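Local structure of putative lipoprotein (Bacteroides fragilis, 3QNK) at residues B[58-62]-B[63-67]; B[452-455]-B[456-460]; B[460-463]-B[464-467]; B[489-492]-B[493-497]. The protein is of unknown function but, as a SusD-like lipoprotein of the outer membrane, probably takes part in capturing glycans at the cell surface for import. All coordinates share one frame; numbering follows the deposited sequence.

Contact 1 of 4, residues B[58-62]-B[63-67]; sequences WFKFN and YDMVS
With CG beside the backbone N (chi1 -41°), Tyr63 swings its ring back over the preceding residue, where CB of Asn62 sits 4.0 Å from the Tyr63 ring centroid and 14° off the normal, a CH-pi contact. Carbonyl O of Phe59 approaches the same ring obliquely. The polar ends lead outward: Tyr63 OH bonds to Asp487, and the Asn62 amide to Gln467 and the main chain of Asn41. The backbone folds on the carbonyl of Lys60, whose O is gripped from opposite faces of its plane by Tyr63 N at 3.1 Å and Met65 N at 2.9 Å. Asp64 N closes a smaller loop to Phe61 O at 3.0 Å. The aliphatic chain of Lys60 crosses selenomethionine Met65 at about a right angle, Lys60 CG lying 3.9 Å from Met65 CB, while its ammonium group reaches Asp70. Val66 CG1 comes to 3.6 Å from Phe61 N and packs near CB of Lys60. Asp64, with positive phi (52°), lets the chain reverse. The 6→1 bond of Met65 to Lys60, enclosing the 5→2 bond of Asp64 to Phe61, gives the pattern of a Schellman motif, following the 3-10 segment that starts at Lys60.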
loop_
_atom_site.group_PDB
_atom_site.type_symbol
_atom_site.label_atom_id
_atom_site.label_comp_id
_atom_site.label_asym_id
_atom_site.label_seq_id
_atom_site.Cartn_x
_atom_site.Cartn_y
_atom_site.Cartn_z
ATOM N N TRP B 58 1.414 -7.362 14.475
ATOM C CA TRP B 58 0.163 -7.981 14.083
ATOM C C TRP B 58 -0.853 -8.251 15.166
ATOM O O TRP B 58 -2.020 -8.456 14.807
ATOM C CB TRP B 58 0.461 -9.356 13.450
ATOM C CG TRP B 58 1.297 -9.370 12.195
ATOM C CD1 TRP B 58 1.694 -8.299 11.448
ATOM C CD2 TRP B 58 1.761 -10.541 11.494
ATOM N NE1 TRP B 58 2.451 -8.724 10.375
ATOM C CE2 TRP B 58 2.520 -10.094 10.389
ATOM C CE3 TRP B 58 1.700 -11.926 11.756
ATOM C CZ2 TRP B 58 3.155 -10.982 9.508
ATOM C CZ3 TRP B 58 2.356 -12.801 10.903
ATOM C CH2 TRP B 58 3.041 -12.329 9.773
ATOM N N PHE B 59 -0.442 -8.419 16.449
ATOM C CA PHE B 59 -1.436 -8.923 17.407
ATOM C C PHE B 59 -1.755 -8.029 18.587
ATOM O O PHE B 59 -2.297 -8.540 19.574
ATOM C CB PHE B 59 -1.052 -10.327 17.887
ATOM C CG PHE B 59 -0.843 -11.281 16.723
ATOM C CD1 PHE B 59 -1.861 -11.522 15.803
ATOM C CD2 PHE B 59 0.383 -11.909 16.527
ATOM C CE1 PHE B 59 -1.651 -12.380 14.720
ATOM C CE2 PHE B 59 0.593 -12.755 15.440
ATOM C CZ PHE B 59 -0.413 -12.967 14.535
ATOM N N LYS B 60 -1.582 -6.692 18.441
ATOM C CA LYS B 60 -1.904 -5.762 19.515
ATOM C C LYS B 60 -3.394 -5.836 19.943
ATOM O O LYS B 60 -3.689 -5.594 21.129
ATOM C CB LYS B 60 -1.509 -4.334 19.155
ATOM C CG LYS B 60 -0.130 -3.985 19.672
ATOM C CD LYS B 60 0.298 -2.633 19.189
ATOM C CE LYS B 60 1.695 -2.360 19.636
ATOM N NZ LYS B 60 2.150 -1.045 19.139
ATOM N N PHE B 61 -4.305 -6.249 19.022
ATOM C CA PHE B 61 -5.750 -6.383 19.323
ATOM C C PHE B 61 -5.967 -7.320 20.497
ATOM O O PHE B 61 -6.742 -7.038 21.411
ATOM C CB PHE B 61 -6.529 -6.908 18.083
ATOM C CG PHE B 61 -7.987 -7.260 18.297
ATOM C CD1 PHE B 61 -8.362 -8.537 18.725
ATOM C CD2 PHE B 61 -8.992 -6.328 18.046
ATOM C CE1 PHE B 61 -9.714 -8.853 18.962
ATOM C CE2 PHE B 61 -10.346 -6.662 18.250
ATOM C CZ PHE B 61 -10.689 -7.905 18.752
ATOM N N ASN B 62 -5.285 -8.450 20.454
ATOM C CA ASN B 62 -5.402 -9.507 21.443
ATOM C C ASN B 62 -5.120 -9.045 22.888
ATOM O O ASN B 62 -5.519 -9.725 23.821
ATOM C CB ASN B 62 -4.473 -10.642 21.062
ATOM C CG ASN B 62 -4.955 -11.433 19.871
ATOM O OD1 ASN B 62 -6.141 -11.575 19.632
ATOM N ND2 ASN B 62 -4.044 -12.028 19.138
ATOM N N TYR B 63 -4.488 -7.890 23.067
ATOM C CA TYR B 63 -4.161 -7.365 24.398
ATOM C C TYR B 63 -4.736 -5.940 24.578
ATOM O O TYR B 63 -4.322 -5.246 25.483
ATOM C CB TYR B 63 -2.627 -7.385 24.621
ATOM C CG TYR B 63 -1.953 -8.638 24.100
ATOM C CD1 TYR B 63 -2.013 -9.841 24.814
ATOM C CD2 TYR B 63 -1.364 -8.662 22.831
ATOM C CE1 TYR B 63 -1.433 -11.018 24.309
ATOM C CE2 TYR B 63 -0.819 -9.846 22.302
ATOM C CZ TYR B 63 -0.832 -11.006 23.057
ATOM O OH TYR B 63 -0.255 -12.127 22.541
ATOM N N ASP B 64 -5.705 -5.530 23.738
ATOM C CA ASP B 64 -6.350 -4.215 23.727
ATOM C C ASP B 64 -5.249 -3.125 23.688
ATOM O O ASP B 64 -5.220 -2.214 24.518
ATOM C CB ASP B 64 -7.332 -4.032 24.917
ATOM C CG ASP B 64 -8.086 -2.704 24.908
ATOM O OD1 ASP B 64 -8.443 -2.230 23.801
ATOM O OD2 ASP B 64 -8.297 -2.127 26.004
HETATM N N MSE B 65 -4.300 -3.270 22.747
HETATM C CA MSE B 65 -3.172 -2.342 22.698
HETATM C C MSE B 65 -3.089 -1.592 21.405
HETATM O O MSE B 65 -2.166 -0.792 21.241
HETATM C CB MSE B 65 -1.873 -3.048 23.034
HETATM C CG MSE B 65 -1.695 -3.091 24.535
HETATM SE SE MSE B 65 -0.308 -4.112 25.352
HETATM C CE MSE B 65 0.613 -4.938 23.719
ATOM N N VAL B 66 -4.124 -1.738 20.537
ATOM C CA VAL B 66 -4.270 -0.959 19.301
ATOM C C VAL B 66 -4.641 0.504 19.688
ATOM O O VAL B 66 -5.155 0.747 20.796
ATOM C CB VAL B 66 -5.332 -1.560 18.343
ATOM C CG1 VAL B 66 -4.860 -2.895 17.771
ATOM C CG2 VAL B 66 -6.682 -1.687 19.027
ATOM N N SER B 67 -4.406 1.461 18.772
ATOM C CA SER B 67 -4.730 2.875 18.953
ATOM C C SER B 67 -4.987 3.446 17.582
ATOM O O SER B 67 -4.826 2.721 16.613
ATOM C CB SER B 67 -3.586 3.601 19.667
ATOM O OG SER B 67 -2.357 3.696 18.952
#

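Contact 2 of 4, residues B[452-455]-B[456-460]; sequences QRFY and DVRRW
Arg453 passes at a slant across Val457, one helical turn on. From CB its chain leaves the helix with CG anti to the backbone N, then bends at chi2 (54°) and heads toward the next turn of the helix. CD passes 4.1 Å from Val457 CG2; NE lies 3.7 Å from the same methyl, which sits over one face of the guanidinium. Arg453 NE also makes a salt bridge with Asp44. At the tip Arg453 NH1 points at the edge of the Trp460 ring, 3.8 Å from CZ3, with the two planes 78° apart, and donates to water 1 at 2.9 Å. That water donates in turn to Asp456 OD2 at 2.8 Å, bridging opposite charges that do not meet directly. The other Asp456 oxygen, OD1, takes Arg459 side-on, from NE at 2.9 Å and also from NH2, while Arg459 NH1 goes to Glu400. On another side of the helix Phe454 and Arg458 point the same way, Phe454 CE1 standing 3.6 Å from Arg458 CZ over the guanidinium face; Arg458 is held by carbonyls of Leu495 and Lys124. Four consecutive main-chain bonds from residue i+4 to residue i, Asp456 to Gln452 through Arg459 to Tyr455, mark regular alpha-helix, here a buried two-turn helix in the SusD-family part of the chain.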
loop_
_atom_site.group_PDB
_atom_site.type_symbol
_atom_site.label_atom_id
_atom_site.label_comp_id
_atom_site.label_asym_id
_atom_site.label_seq_id
_atom_site.Cartn_x
_atom_site.Cartn_y
_atom_site.Cartn_z
ATOM N N GLN B 452 -14.445 -16.025 9.732
ATOM C CA GLN B 452 -15.754 -15.578 10.231
ATOM C C GLN B 452 -15.807 -15.386 11.735
ATOM O O GLN B 452 -16.518 -14.517 12.199
ATOM C CB GLN B 452 -16.842 -16.583 9.831
ATOM C CG GLN B 452 -17.321 -16.481 8.395
ATOM C CD GLN B 452 -18.809 -16.622 8.304
ATOM O OE1 GLN B 452 -19.604 -15.983 9.045
ATOM N NE2 GLN B 452 -19.208 -17.380 7.312
ATOM N N ARG B 453 -15.066 -16.194 12.499
ATOM C CA ARG B 453 -15.083 -16.193 13.955
ATOM C C ARG B 453 -14.929 -14.806 14.554
ATOM O O ARG B 453 -15.637 -14.457 15.507
ATOM C CB ARG B 453 -13.991 -17.125 14.509
ATOM C CG ARG B 453 -14.014 -17.316 16.028
ATOM C CD ARG B 453 -15.374 -17.763 16.483
ATOM N NE ARG B 453 -15.405 -17.950 17.917
ATOM C CZ ARG B 453 -16.461 -18.389 18.576
ATOM N NH1 ARG B 453 -17.588 -18.669 17.930
ATOM N NH2 ARG B 453 -16.399 -18.569 19.883
ATOM N N PHE B 454 -14.013 -14.022 14.016
ATOM C CA PHE B 454 -13.723 -12.713 14.550
ATOM C C PHE B 454 -14.981 -11.828 14.450
ATOM O O PHE B 454 -15.300 -11.112 15.390
ATOM C CB PHE B 454 -12.512 -12.136 13.784
ATOM C CG PHE B 454 -12.197 -10.703 14.098
ATOM C CD1 PHE B 454 -12.979 -9.668 13.573
ATOM C CD2 PHE B 454 -11.159 -10.382 14.952
ATOM C CE1 PHE B 454 -12.723 -8.354 13.911
ATOM C CE2 PHE B 454 -10.945 -9.069 15.345
ATOM C CZ PHE B 454 -11.720 -8.066 14.825
ATOM N N TYR B 455 -15.702 -11.890 13.325
ATOM C CA TYR B 455 -16.912 -11.101 13.086
ATOM C C TYR B 455 -18.116 -11.716 13.783
ATOM O O TYR B 455 -19.039 -10.988 14.138
ATOM C CB TYR B 455 -17.142 -10.931 11.585
ATOM C CG TYR B 455 -15.936 -10.340 10.886
ATOM C CD1 TYR B 455 -15.613 -8.985 11.023
ATOM C CD2 TYR B 455 -15.108 -11.136 10.100
ATOM C CE1 TYR B 455 -14.474 -8.448 10.420
ATOM C CE2 TYR B 455 -13.979 -10.610 9.474
ATOM C CZ TYR B 455 -13.664 -9.267 9.640
ATOM O OH TYR B 455 -12.569 -8.779 8.985
ATOM N N ASP B 456 -18.086 -13.028 14.048
ATOM C CA ASP B 456 -19.152 -13.668 14.809
ATOM C C ASP B 456 -19.080 -13.204 16.295
ATOM O O ASP B 456 -20.082 -12.755 16.849
ATOM C CB ASP B 456 -19.056 -15.181 14.679
ATOM C CG ASP B 456 -19.537 -15.737 13.336
ATOM O OD1 ASP B 456 -20.245 -14.999 12.588
ATOM O OD2 ASP B 456 -19.238 -16.918 13.044
ATOM N N VAL B 457 -17.871 -13.183 16.872
ATOM C CA VAL B 457 -17.615 -12.720 18.236
ATOM C C VAL B 457 -18.064 -11.244 18.380
ATOM O O VAL B 457 -18.677 -10.872 19.385
ATOM C CB VAL B 457 -16.108 -12.923 18.591
ATOM C CG1 VAL B 457 -15.679 -12.100 19.801
ATOM C CG2 VAL B 457 -15.789 -14.403 18.815
ATOM N N ARG B 458 -17.771 -10.433 17.358
ATOM C CA ARG B 458 -18.044 -8.993 17.273
ATOM C C ARG B 458 -19.521 -8.712 17.203
ATOM O O ARG B 458 -20.028 -7.850 17.949
ATOM C CB ARG B 458 -17.346 -8.439 16.016
ATOM C CG ARG B 458 -17.545 -6.971 15.763
ATOM C CD ARG B 458 -16.493 -6.477 14.784
ATOM N NE ARG B 458 -15.283 -6.005 15.446
ATOM C CZ ARG B 458 -14.382 -5.244 14.844
ATOM N NH1 ARG B 458 -14.556 -4.876 13.582
ATOM N NH2 ARG B 458 -13.307 -4.825 15.507
ATOM N N ARG B 459 -20.220 -9.417 16.288
ATOM C CA ARG B 459 -21.652 -9.210 16.067
ATOM C C ARG B 459 -22.483 -9.812 17.201
ATOM O O ARG B 459 -23.462 -9.193 17.615
ATOM C CB ARG B 459 -22.104 -9.701 14.690
ATOM C CG ARG B 459 -22.053 -11.195 14.479
ATOM C CD ARG B 459 -22.283 -11.494 13.030
ATOM N NE ARG B 459 -22.256 -12.927 12.788
ATOM C CZ ARG B 459 -23.313 -13.715 12.881
ATOM N NH1 ARG B 459 -24.502 -13.211 13.197
ATOM N NH2 ARG B 459 -23.198 -15.008 12.658
ATOM N N TRP B 460 -22.079 -10.971 17.737
ATOM C CA TRP B 460 -22.751 -11.591 18.874
ATOM C C TRP B 460 -22.401 -10.900 20.171
ATOM O O TRP B 460 -23.052 -11.151 21.188
ATOM C CB TRP B 460 -22.372 -13.068 19.000
ATOM C CG TRP B 460 -22.887 -13.918 17.885
ATOM C CD1 TRP B 460 -23.998 -13.703 17.130
ATOM C CD2 TRP B 460 -22.326 -15.152 17.438
ATOM N NE1 TRP B 460 -24.143 -14.707 16.212
ATOM C CE2 TRP B 460 -23.139 -15.619 16.383
ATOM C CE3 TRP B 460 -21.196 -15.902 17.818
ATOM C CZ2 TRP B 460 -22.862 -16.794 15.690
ATOM C CZ3 TRP B 460 -20.921 -17.076 17.138
ATOM C CH2 TRP B 460 -21.757 -17.518 16.095
HETATM O O HOH W 1 -18.546 -18.504 15.187
#

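Contact 3 of 4, residues B[460-463]-B[464-467]; sequences WKIG and PETQ
Ile462 and Thr466 meet through their branches, and both owe this to a first torsion near +61°. In Ile462 it places CG1 between the backbone N and the carbonyl carbon, and the chain extends from there until CD1 touches Thr466 CG2 at 3.8 Å. In Thr466 the same slot holds the hydroxyl, which therefore faces back down the helix, OG1 lying 3.0 Å from Ile462 O and 3.4 Å from Gly463 O; CG2 is left to pack on the isoleucine. Glu465 behaves differently. Its chain bends at chi2 (95°) and folds back, crossing Ile462 at about a right angle, with OE1 resting 3.5 Å from Ile462 CA. The carboxylate thus lies beside the first turn of the helix, where its charge would probably be favoured by the amino-end dipole. Water 2 donates to Lys461 O at 2.9 Å and, weakly, to Glu465 OE2. Gly463 O takes two donors: Gln467 N, nearly along the C=O axis at 2.8 Å, and Thr466 N at 3.2 Å, well above the carbonyl plane. Pro464 needs no acceptor in this first turn and packs on Trp491 and Tyr496. Lys461, with positive phi, is the C-prime residue of a Schellman motif that ends helix 453-460, and Ile462 directly after it is the N-cap of helix 463-466: two helices joined by a tight turn.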
loop_
_atom_site.group_PDB
_atom_site.type_symbol
_atom_site.label_atom_id
_atom_site.label_comp_id
_atom_site.label_asym_id
_atom_site.label_seq_id
_atom_site.Cartn_x
_atom_site.Cartn_y
_atom_site.Cartn_z
ATOM N N TRP B 460 -22.079 -10.971 17.737
ATOM C CA TRP B 460 -22.751 -11.591 18.874
ATOM C C TRP B 460 -22.401 -10.900 20.171
ATOM O O TRP B 460 -23.052 -11.151 21.188
ATOM C CB TRP B 460 -22.372 -13.068 19.000
ATOM C CG TRP B 460 -22.887 -13.918 17.885
ATOM C CD1 TRP B 460 -23.998 -13.703 17.130
ATOM C CD2 TRP B 460 -22.326 -15.152 17.438
ATOM N NE1 TRP B 460 -24.143 -14.707 16.212
ATOM C CE2 TRP B 460 -23.139 -15.619 16.383
ATOM C CE3 TRP B 460 -21.196 -15.902 17.818
ATOM C CZ2 TRP B 460 -22.862 -16.794 15.690
ATOM C CZ3 TRP B 460 -20.921 -17.076 17.138
ATOM C CH2 TRP B 460 -21.757 -17.518 16.095
ATOM N N LYS B 461 -21.354 -10.048 20.146
ATOM C CA LYS B 461 -20.862 -9.302 21.292
ATOM C C LYS B 461 -20.481 -10.282 22.431
ATOM O O LYS B 461 -21.049 -10.213 23.509
ATOM C CB LYS B 461 -21.846 -8.193 21.748
ATOM C CG LYS B 461 -21.946 -7.060 20.741
ATOM C CD LYS B 461 -22.451 -5.754 21.364
ATOM C CE LYS B 461 -22.633 -4.588 20.386
ATOM N NZ LYS B 461 -21.389 -4.215 19.635
ATOM N N ILE B 462 -19.529 -11.215 22.149
ATOM C CA ILE B 462 -19.036 -12.227 23.099
ATOM C C ILE B 462 -17.484 -12.145 23.265
ATOM O O ILE B 462 -16.829 -13.155 23.582
ATOM C CB ILE B 462 -19.500 -13.661 22.743
ATOM C CG1 ILE B 462 -19.002 -14.116 21.361
ATOM C CG2 ILE B 462 -21.011 -13.804 22.896
ATOM C CD1 ILE B 462 -18.985 -15.604 21.129
ATOM N N GLY B 463 -16.938 -10.933 23.094
ATOM C CA GLY B 463 -15.520 -10.652 23.240
ATOM C C GLY B 463 -14.948 -10.969 24.609
ATOM O O GLY B 463 -13.909 -11.650 24.710
ATOM N N PRO B 464 -15.626 -10.534 25.709
ATOM C CA PRO B 464 -15.092 -10.840 27.063
ATOM C C PRO B 464 -14.948 -12.340 27.342
ATOM O O PRO B 464 -14.009 -12.754 27.997
ATOM C CB PRO B 464 -16.134 -10.222 27.984
ATOM C CG PRO B 464 -16.817 -9.185 27.155
ATOM C CD PRO B 464 -16.854 -9.705 25.791
ATOM N N GLU B 465 -15.870 -13.137 26.835
ATOM C CA GLU B 465 -15.946 -14.584 26.993
ATOM C C GLU B 465 -14.889 -15.312 26.165
ATOM O O GLU B 465 -14.459 -16.410 26.547
ATOM C CB GLU B 465 -17.351 -15.082 26.540
ATOM C CG GLU B 465 -18.552 -14.602 27.354
ATOM C CD GLU B 465 -19.321 -13.377 26.897
ATOM O OE1 GLU B 465 -18.689 -12.346 26.576
ATOM O OE2 GLU B 465 -20.571 -13.423 26.951
ATOM N N THR B 466 -14.493 -14.742 25.017
ATOM C CA THR B 466 -13.587 -15.428 24.105
ATOM C C THR B 466 -12.145 -14.912 24.159
ATOM O O THR B 466 -11.216 -15.715 24.061
ATOM C CB THR B 466 -14.137 -15.346 22.677
ATOM O OG1 THR B 466 -14.225 -13.983 22.272
ATOM C CG2 THR B 466 -15.495 -16.009 22.535
ATOM N N GLN B 467 -11.933 -13.585 24.318
ATOM C CA GLN B 467 -10.575 -13.036 24.359
ATOM C C GLN B 467 -10.063 -13.069 25.800
ATOM O O GLN B 467 -10.045 -12.042 26.495
ATOM C CB GLN B 467 -10.532 -11.628 23.739
ATOM C CG GLN B 467 -10.831 -11.578 22.234
ATOM C CD GLN B 467 -9.756 -12.246 21.404
ATOM O OE1 GLN B 467 -9.852 -13.434 21.073
ATOM N NE2 GLN B 467 -8.737 -11.501 21.004
HETATM O O HOH W 2 -22.867 -11.244 25.538
#

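Contact 4 of 4, residues B[489-492]-B[493-497]; sequences RTWN and DRLYL
Trp491 and Asp493 are joined by a side-chain hydrogen bond, NE1 to OD1 at 2.9 Å. The carboxylate oxygen lies in the indole plane and offers its anti lone pair, although the two side chains cross at about a right angle. Two further hydrogen bonds start from Asn492. Its OD1 receives Arg494 N at 3.0 Å in a nearly straight bond (170°), and its backbone O receives Leu495 N, also at 3.0 Å, from above the carbonyl plane. With CG anti to the backbone N, the Asn492 amide is carried forward over the start of the next turn. Two polar ends find partners farther along the chain: Tyr496 OH bonds with Gly463 N, and the guanidinium of Arg494 forms a salt bridge with Asp64. The OD1 bond to the amide two residues on defines an Asx turn, which here leads into the 3-10 turn 493-496; the chain has just left strand 480-488 and lies near the surface. Aromatic contact comes from Trp491 and Tyr496. The Trp491 side chain is anti as well (chi1 -177°) and brings CZ2 over the centre of the tyrosine ring, with Trp491 CZ2 3.3 Å from Tyr496 CE1. The planes are 55° apart, so the pair is oblique, neither a stack nor a T-shape. The tyrosine ring also has a cation-pi contact with Lys461. Apolar packing is supplied by Leu495, whose CB sits 3.9 Å from the centroid of the six-membered ring of Trp491 over one face, a CH-pi contact.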
loop_
_atom_site.group_PDB
_atom_site.type_symbol
_atom_site.label_atom_id
_atom_site.label_comp_id
_atom_site.label_asym_id
_atom_site.label_seq_id
_atom_site.Cartn_x
_atom_site.Cartn_y
_atom_site.Cartn_z
ATOM N N ARG B 489 -4.813 -13.176 26.712
ATOM C CA ARG B 489 -5.524 -12.065 26.063
ATOM C C ARG B 489 -6.418 -11.291 27.047
ATOM O O ARG B 489 -6.746 -11.776 28.150
ATOM C CB ARG B 489 -6.376 -12.574 24.879
ATOM C CG ARG B 489 -5.524 -13.131 23.773
ATOM C CD ARG B 489 -6.304 -13.572 22.577
ATOM N NE ARG B 489 -5.411 -14.227 21.620
ATOM C CZ ARG B 489 -5.815 -14.808 20.498
ATOM N NH1 ARG B 489 -7.096 -14.811 20.170
ATOM N NH2 ARG B 489 -4.947 -15.427 19.718
ATOM N N THR B 490 -6.875 -10.121 26.591
ATOM C CA THR B 490 -7.820 -9.331 27.350
ATOM C C THR B 490 -8.801 -8.715 26.384
ATOM O O THR B 490 -8.638 -8.851 25.175
ATOM C CB THR B 490 -7.164 -8.320 28.300
ATOM O OG1 THR B 490 -8.158 -7.929 29.271
ATOM C CG2 THR B 490 -6.545 -7.108 27.568
ATOM N N TRP B 491 -9.833 -8.037 26.937
ATOM C CA TRP B 491 -10.906 -7.411 26.175
ATOM C C TRP B 491 -11.259 -6.012 26.692
ATOM O O TRP B 491 -11.062 -5.687 27.871
ATOM C CB TRP B 491 -12.157 -8.315 26.247
ATOM C CG TRP B 491 -13.299 -7.780 25.433
ATOM C CD1 TRP B 491 -14.324 -6.989 25.874
ATOM C CD2 TRP B 491 -13.414 -7.827 24.002
ATOM N NE1 TRP B 491 -15.073 -6.553 24.815
ATOM C CE2 TRP B 491 -14.533 -7.048 23.649
ATOM C CE3 TRP B 491 -12.659 -8.438 22.978
ATOM C CZ2 TRP B 491 -14.931 -6.877 22.318
ATOM C CZ3 TRP B 491 -13.092 -8.324 21.665
ATOM C CH2 TRP B 491 -14.223 -7.560 21.348
ATOM N N ASN B 492 -11.774 -5.190 25.789
ATOM C CA ASN B 492 -12.402 -3.890 26.010
ATOM C C ASN B 492 -13.474 -3.721 24.932
ATOM O O ASN B 492 -13.211 -4.026 23.770
ATOM C CB ASN B 492 -11.432 -2.741 26.018
ATOM C CG ASN B 492 -12.110 -1.460 26.413
ATOM O OD1 ASN B 492 -12.775 -0.816 25.604
ATOM N ND2 ASN B 492 -12.050 -1.113 27.693
ATOM N N ASP B 493 -14.665 -3.238 25.313
ATOM C CA ASP B 493 -15.781 -3.112 24.383
ATOM C C ASP B 493 -15.483 -2.222 23.159
ATOM O O ASP B 493 -16.138 -2.414 22.137
ATOM C CB ASP B 493 -17.025 -2.656 25.122
ATOM C CG ASP B 493 -17.649 -3.734 26.012
ATOM O OD1 ASP B 493 -17.320 -4.945 25.825
ATOM O OD2 ASP B 493 -18.530 -3.389 26.823
ATOM N N ARG B 494 -14.440 -1.359 23.196
ATOM C CA ARG B 494 -14.071 -0.531 22.040
ATOM C C ARG B 494 -13.612 -1.399 20.873
ATOM O O ARG B 494 -13.688 -0.949 19.725
ATOM C CB ARG B 494 -12.968 0.499 22.399
ATOM C CG ARG B 494 -11.600 -0.119 22.687
ATOM C CD ARG B 494 -10.576 0.906 23.025
ATOM N NE ARG B 494 -9.279 0.264 23.149
ATOM C CZ ARG B 494 -8.113 0.897 23.108
ATOM N NH1 ARG B 494 -8.066 2.208 22.904
ATOM N NH2 ARG B 494 -6.984 0.221 23.240
ATOM N N LEU B 495 -13.134 -2.637 21.168
ATOM C CA LEU B 495 -12.653 -3.634 20.202
ATOM C C LEU B 495 -13.786 -4.218 19.349
ATOM O O LEU B 495 -13.526 -5.037 18.453
ATOM C CB LEU B 495 -11.885 -4.754 20.905
ATOM C CG LEU B 495 -10.596 -4.382 21.667
ATOM C CD1 LEU B 495 -10.060 -5.591 22.376
ATOM C CD2 LEU B 495 -9.496 -3.803 20.735
ATOM N N TYR B 496 -15.054 -3.762 19.582
ATOM C CA TYR B 496 -16.214 -4.189 18.760
ATOM C C TYR B 496 -16.197 -3.432 17.422
ATOM O O TYR B 496 -16.944 -3.784 16.497
ATOM C CB TYR B 496 -17.544 -4.045 19.493
ATOM C CG TYR B 496 -17.811 -5.164 20.480
ATOM C CD1 TYR B 496 -17.642 -6.499 20.120
ATOM C CD2 TYR B 496 -18.255 -4.891 21.769
ATOM C CE1 TYR B 496 -17.863 -7.527 21.033
ATOM C CE2 TYR B 496 -18.453 -5.917 22.703
ATOM C CZ TYR B 496 -18.281 -7.232 22.323
ATOM O OH TYR B 496 -18.499 -8.225 23.244
ATOM N N LEU B 497 -15.260 -2.443 17.294
ATOM C CA LEU B 497 -15.002 -1.690 16.065
ATOM C C LEU B 497 -13.512 -1.456 15.894
ATOM O O LEU B 497 -12.807 -1.294 16.890
ATOM C CB LEU B 497 -15.756 -0.350 16.059
ATOM C CG LEU B 497 -17.266 -0.394 15.756
ATOM C CD1 LEU B 497 -17.833 1.004 15.715
ATOM C CD2 LEU B 497 -17.558 -1.115 14.401
#

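How the contacts relate
Contact 2 is the buried one of the four, its centre about 11 Å from the centre of the chain; contacts 1 and 3 are partly buried and contact 4 lies at the surface. Contacts 2 and 3 share Trp460 and hold consecutive helices. The chemistry shifts with place: charged side chains dominate in contact 2, capping and carbonyl bonds in contacts 1 and 3, an indole with its neighbours in contact 4. Contact 4 touches all the others; its 489-492 segment pairs Thr490 N with Asn62 O of contact 1 and Arg489 NH1 with Gln467 OE1 of contact 3. Phe61 packs on Phe454, tying contact 1, far away in sequence, to contact 2.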